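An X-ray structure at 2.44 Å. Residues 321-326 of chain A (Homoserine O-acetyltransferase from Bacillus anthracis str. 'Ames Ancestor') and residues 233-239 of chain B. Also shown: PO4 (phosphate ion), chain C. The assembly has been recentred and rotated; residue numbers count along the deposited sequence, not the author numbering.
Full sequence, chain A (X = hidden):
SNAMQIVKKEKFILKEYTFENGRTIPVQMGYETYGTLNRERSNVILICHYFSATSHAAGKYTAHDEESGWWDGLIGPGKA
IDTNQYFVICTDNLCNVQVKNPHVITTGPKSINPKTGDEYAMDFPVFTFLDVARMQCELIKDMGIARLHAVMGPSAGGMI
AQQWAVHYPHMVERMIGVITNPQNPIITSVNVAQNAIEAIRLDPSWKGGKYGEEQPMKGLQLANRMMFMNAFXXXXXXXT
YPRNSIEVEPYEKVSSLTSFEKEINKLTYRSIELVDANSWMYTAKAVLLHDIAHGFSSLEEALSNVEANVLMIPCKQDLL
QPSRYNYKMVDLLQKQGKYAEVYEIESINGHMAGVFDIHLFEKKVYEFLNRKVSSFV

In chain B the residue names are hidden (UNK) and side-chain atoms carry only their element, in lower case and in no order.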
ATOM      1  N   GLN A 321      -1.439  -8.738  14.296  1.00 22.81           N
ATOM      2  CA  GLN A 321      -1.687  -8.580  15.707  1.00 22.68           C
ATOM      3  C   GLN A 321      -0.610  -9.308  16.514  1.00 23.27           C
ATOM      4  O   GLN A 321      -0.807 -10.448  16.961  1.00 22.99           O
ATOM      5  CB  GLN A 321      -3.082  -9.126  16.047  1.00 22.88           C
ATOM      6  CG  GLN A 321      -4.269  -8.315  15.442  1.00 21.65           C
ATOM      7  CD  GLN A 321      -4.267  -6.859  15.865  1.00 21.80           C
ATOM      8  OE1 GLN A 321      -3.667  -6.474  16.889  1.00 25.60           O
ATOM      9  NE2 GLN A 321      -4.874  -6.032  15.058  1.00 19.90           N
ATOM     10  N   PRO A 322       0.549  -8.651  16.700  1.00 23.49           N
ATOM     11  CA  PRO A 322       1.657  -9.278  17.401  1.00 23.36           C
ATOM     12  C   PRO A 322       1.260  -9.722  18.793  1.00 23.63           C
ATOM     13  O   PRO A 322       0.624  -8.985  19.547  1.00 24.68           O
ATOM     14  CB  PRO A 322       2.680  -8.164  17.460  1.00 23.49           C
ATOM     15  CG  PRO A 322       2.385  -7.330  16.267  1.00 23.80           C
ATOM     16  CD  PRO A 322       0.914  -7.324  16.190  1.00 23.61           C
ATOM     17  N   SER A 323       1.622 -10.924  19.150  1.00 23.34           N
ATOM     18  CA  SER A 323       1.101 -11.482  20.364  1.00 23.69           C
ATOM     19  C   SER A 323       1.710 -10.854  21.633  1.00 23.80           C
ATOM     20  O   SER A 323       1.148 -10.977  22.731  1.00 23.42           O
ATOM     21  CB  SER A 323       1.318 -12.988  20.354  1.00 23.13           C
ATOM     22  OG  SER A 323       2.661 -13.250  20.581  1.00 25.12           O
ATOM     23  N   ARG A 324       2.849 -10.172  21.529  1.00 23.46           N
ATOM     24  CA  ARG A 324       3.434  -9.651  22.772  1.00 23.02           C
ATOM     25  C   ARG A 324       2.456  -8.754  23.572  1.00 21.96           C
ATOM     26  O   ARG A 324       2.522  -8.714  24.777  1.00 21.95           O
ATOM     27  CB  ARG A 324       4.751  -8.912  22.547  1.00 22.06           C
ATOM     28  CG  ARG A 324       4.565  -7.636  21.796  1.00 25.13           C
ATOM     29  CD  ARG A 324       5.893  -7.017  21.429  1.00 27.17           C
ATOM     30  NE  ARG A 324       6.601  -6.542  22.601  1.00 31.14           N
ATOM     31  CZ  ARG A 324       7.922  -6.397  22.699  1.00 31.15           C
ATOM     32  NH1 ARG A 324       8.732  -6.676  21.703  1.00 32.33           N
ATOM     33  NH2 ARG A 324       8.425  -5.929  23.808  1.00 32.88           N
ATOM     34  N   TYR A 325       1.560  -8.043  22.909  1.00 21.78           N
ATOM     35  CA  TYR A 325       0.663  -7.146  23.638  1.00 21.51           C
ATOM     36  C   TYR A 325      -0.459  -7.918  24.318  1.00 21.37           C
ATOM     37  O   TYR A 325      -1.057  -7.400  25.244  1.00 21.56           O
ATOM     38  CB  TYR A 325       0.119  -6.047  22.727  1.00 21.76           C
ATOM     39  CG  TYR A 325       1.225  -5.363  21.970  1.00 22.22           C
ATOM     40  CD1 TYR A 325       2.143  -4.561  22.633  1.00 20.95           C
ATOM     41  CD2 TYR A 325       1.401  -5.587  20.604  1.00 21.36           C
ATOM     42  CE1 TYR A 325       3.205  -3.965  21.953  1.00 23.46           C
ATOM     43  CE2 TYR A 325       2.436  -4.981  19.900  1.00 22.31           C
ATOM     44  CZ  TYR A 325       3.345  -4.181  20.572  1.00 25.51           C
ATOM     45  OH  TYR A 325       4.384  -3.599  19.882  1.00 23.85           O
ATOM     46  N   ASN A 326      -0.739  -9.162  23.904  1.00 21.05           N
ATOM     47  CA  ASN A 326      -1.676  -9.988  24.684  1.00 20.30           C
ATOM     48  C   ASN A 326      -1.050 -10.313  26.056  1.00 20.38           C
ATOM     49  O   ASN A 326      -1.734 -10.272  27.110  1.00 20.07           O
ATOM     50  CB  ASN A 326      -2.041 -11.282  23.971  1.00 20.44           C
ATOM     51  CG  ASN A 326      -3.041 -11.116  22.833  1.00 19.79           C
ATOM     52  OD1 ASN A 326      -3.736 -12.078  22.517  1.00 22.85           O
ATOM     53  ND2 ASN A 326      -3.127  -9.939  22.225  1.00 17.05           N
TER
ATOM     54  N   UNK B 233      11.569  -3.625  13.312  1.00 20.58           N
ATOM     55  CA  UNK B 233      10.710  -4.563  14.065  1.00 21.71           C
ATOM     56  C   UNK B 233       9.412  -3.856  14.398  1.00 21.91           C
ATOM     57  O   UNK B 233       9.385  -2.635  14.505  1.00 21.68           O
ATOM     58  c   UNK B 233      10.605  -5.980  16.185  1.00 25.99           C
ATOM     59  c   UNK B 233      11.376  -4.932  15.390  1.00 22.72           C
ATOM     60  o   UNK B 233       9.918  -5.593  17.163  1.00 27.53           O
ATOM     61  o   UNK B 233      10.707  -7.195  15.868  1.00 29.80           O
ATOM     62  N   UNK B 234       8.322  -4.612  14.578  1.00 21.90           N
ATOM     63  CA  UNK B 234       7.053  -3.985  14.904  1.00 21.60           C
ATOM     64  C   UNK B 234       7.110  -3.124  16.183  1.00 21.30           C
ATOM     65  O   UNK B 234       6.499  -2.054  16.270  1.00 20.92           O
ATOM     66  o   UNK B 234       5.630  -6.209  18.412  1.00 27.66           O
ATOM     67  o   UNK B 234       4.933  -4.343  17.465  1.00 23.57           O
ATOM     68  c   UNK B 234       6.012  -6.012  16.112  1.00 22.54           C
ATOM     69  c   UNK B 234       5.478  -5.475  17.420  1.00 24.93           C
ATOM     70  c   UNK B 234       5.934  -5.021  14.983  1.00 22.11           C
ATOM     71  N   UNK B 235       7.853  -3.589  17.156  1.00 20.61           N
ATOM     72  CA  UNK B 235       7.927  -2.893  18.393  1.00 21.95           C
ATOM     73  C   UNK B 235       8.649  -1.544  18.275  1.00 21.41           C
ATOM     74  O   UNK B 235       8.407  -0.629  19.059  1.00 21.49           O
ATOM     75  c   UNK B 235       7.102  -3.063  21.450  1.00 27.79           C
ATOM     76  c   UNK B 235       8.588  -3.755  19.451  1.00 22.31           C
ATOM     77  c   UNK B 235       8.693  -2.558  22.866  1.00 28.36           C
ATOM     78  c   UNK B 235       8.286  -3.292  20.835  1.00 25.79           C
ATOM     79  n   UNK B 235       7.382  -2.624  22.717  1.00 28.02           N
ATOM     80  n   UNK B 235       9.266  -2.949  21.741  1.00 27.65           N
ATOM     81  N   UNK B 236       9.521  -1.418  17.289  1.00 21.12           N
ATOM     82  CA  UNK B 236      10.134  -0.140  17.019  1.00 20.74           C
ATOM     83  C   UNK B 236       9.073   0.918  16.776  1.00 20.90           C
ATOM     84  O   UNK B 236       9.204   2.011  17.307  1.00 20.98           O
ATOM     85  c   UNK B 236      11.088  -0.200  15.829  1.00 20.40           C
ATOM     86  c   UNK B 236      12.810   1.606  16.047  1.00 17.49           C
ATOM     87  c   UNK B 236      12.730   3.642  14.723  1.00 18.24           C
ATOM     88  c   UNK B 236      11.539   3.166  14.135  1.00 20.67           C
ATOM     89  c   UNK B 236      11.027   1.929  14.496  1.00 17.36           C
ATOM     90  c   UNK B 236      13.359   2.854  15.689  1.00 19.71           C
ATOM     91  c   UNK B 236      11.664   1.137  15.446  1.00 18.94           C
ATOM     92  N   UNK B 237       8.051   0.621  15.972  1.00 21.08           N
ATOM     93  CA  UNK B 237       7.039   1.656  15.645  1.00 21.78           C
ATOM     94  C   UNK B 237       6.135   1.967  16.856  1.00 22.65           C
ATOM     95  O   UNK B 237       5.676   3.103  17.030  1.00 22.75           O
ATOM     96  c   UNK B 237       6.172   1.233  14.458  1.00 21.15           C
ATOM     97  c   UNK B 237       6.967   0.797  13.241  1.00 21.82           C
ATOM     98  c   UNK B 237       8.142   1.331  11.214  1.00 22.55           C
ATOM     99  c   UNK B 237       7.420   1.723  12.322  1.00 22.65           C
ATOM    100  c   UNK B 237       7.266  -0.542  13.018  1.00 20.70           C
ATOM    101  o   UNK B 237       9.139  -0.370   9.929  1.00 18.67           O
ATOM    102  c   UNK B 237       7.995  -0.941  11.932  1.00 21.32           C
ATOM    103  c   UNK B 237       8.436   0.000  11.029  1.00 21.76           C
ATOM    104  N   UNK B 238       5.887   0.940  17.665  1.00 23.04           N
ATOM    105  CA  UNK B 238       5.034   1.032  18.826  1.00 24.84           C
ATOM    106  C   UNK B 238       5.631   1.980  19.874  1.00 25.25           C
ATOM    107  O   UNK B 238       4.893   2.796  20.455  1.00 25.73           O
ATOM    108  c   UNK B 238       2.241  -0.364  19.532  1.00 30.71           C
ATOM    109  c   UNK B 238       4.806  -0.361  19.435  1.00 24.75           C
ATOM    110  o   UNK B 238       2.170  -0.706  18.325  1.00 28.86           O
ATOM    111  o   UNK B 238       1.231   0.076  20.163  1.00 32.36           O
ATOM    112  c   UNK B 238       3.600  -0.460  20.304  1.00 26.90           C
ATOM    113  N   UNK B 239       6.945   1.894  20.087  1.00 24.81           N
ATOM    114  CA  UNK B 239       7.634   2.800  21.018  1.00 25.07           C
ATOM    115  C   UNK B 239       8.137   4.101  20.401  1.00 24.60           C
ATOM    116  O   UNK B 239       8.246   5.081  21.099  1.00 26.15           O
ATOM    117  c   UNK B 239       8.811   2.107  21.708  1.00 24.79           C
ATOM    118  o   UNK B 239       9.742   1.688  20.696  1.00 27.33           O
ATOM    119  c   UNK B 239       8.297   0.871  22.492  1.00 24.18           C
TER
HETATM  120  P   PO4 C 501       8.251  -8.530  18.398  0.85 47.15           P
HETATM  121  O1  PO4 C 501       6.750  -8.384  18.290  0.85 44.97           O
HETATM  122  O2  PO4 C 501       8.846  -7.264  18.966  0.85 44.78           O
HETATM  123  O3  PO4 C 501       8.883  -8.822  17.053  0.85 45.21           O
HETATM  124  O4  PO4 C 501       8.599  -9.682  19.311  0.85 47.14           O

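Position 233 carries two side-chain carbons, the second bonded to two oxygens. It makes no contact with chain A. That is a short carboxylate, so the residue is Asp B233. It sits at the N-cap of the helix, and its OD2 accepts a hydrogen bond from the backbone N of position 235 at 2.9 Å. The same OD2 lies 2.7 Å from O2 of the phosphate, and OD1 lies 2.7 Å from phosphate O3. Oxygens this close suggest that an acid group holds a proton.

Position 234 has three side-chain carbons in a chain, the third bearing two oxygens. The carboxylate is one carbon longer than at 233. Its CA-to-CB bond points toward chain A. One oxygen is 2.6 Å from Tyr A325 OH; the other is 3.1 Å from Arg A324 CD and 3.7 Å from Pro A322 CB. The residue is Glu B234. Its chi1 and chi2 are both p, which folds the side chain. OE2 accepts the hydrogen bond from Tyr A325 OH, and OE1 comes within 2.4 Å of phosphate O1.

Position 235 shows one carbon followed by a five-membered ring of three carbons and two nitrogens. The guanidinium of Arg A324 lies flat on this ring, with centres 3.6 Å apart and planes at 5°. Tyr A325 OH approaches a carbon at the ring edge. An imidazole identifies His B235. Arg A324 NH2 is 3.5 Å from His B235 CE1, and Tyr A325 OH is 3.2 Å from His B235 CD2.

Position 236 has one carbon and then a six-carbon ring with no oxygen. Its CA-to-CB bond points away from chain A, and the ring touches nothing there. This is Phe B236.

Position 237 also has one carbon and a six-carbon ring, but the ring bears one oxygen. It does not reach chain A. The phenol makes it Tyr B237. It is buried; its CA-to-CB bond points sideways.

Position 238 has three carbons in a chain, the third carrying two oxygens. The middle carbon lies 3.3 Å from Tyr A325 OH. The residue is Glu B238, and that carbon is CG. Here the aliphatic part meets the tyrosine, while OE1 is hydrogen-bonded elsewhere in the structure.

Position 239 has one carbon that carries an oxygen and a second carbon. It does not touch chain A. This branching gives Thr B239. Its OG1 donates to the backbone O of His B235 at 3.1 Å.

The contact is small, burying 292 Å² in all. Tyr A325 supplies the largest share on chain A. Its hydroxyl reaches Glu B234, His B235 and Glu B238, which lie on one side of the helix. Arg A324 adds the stack on His B235, and its NH1 donates to phosphate O2 at 2.8 Å. The charges of Arg A324 and Glu B234 are near each other but beyond a salt bridge, with Arg A324 NE 4.3 Å from Glu B234 OE1. The phosphate, probably from the crystallisation liquor, thus lies close to both chains.

Chain B 233-239: DEHFYET
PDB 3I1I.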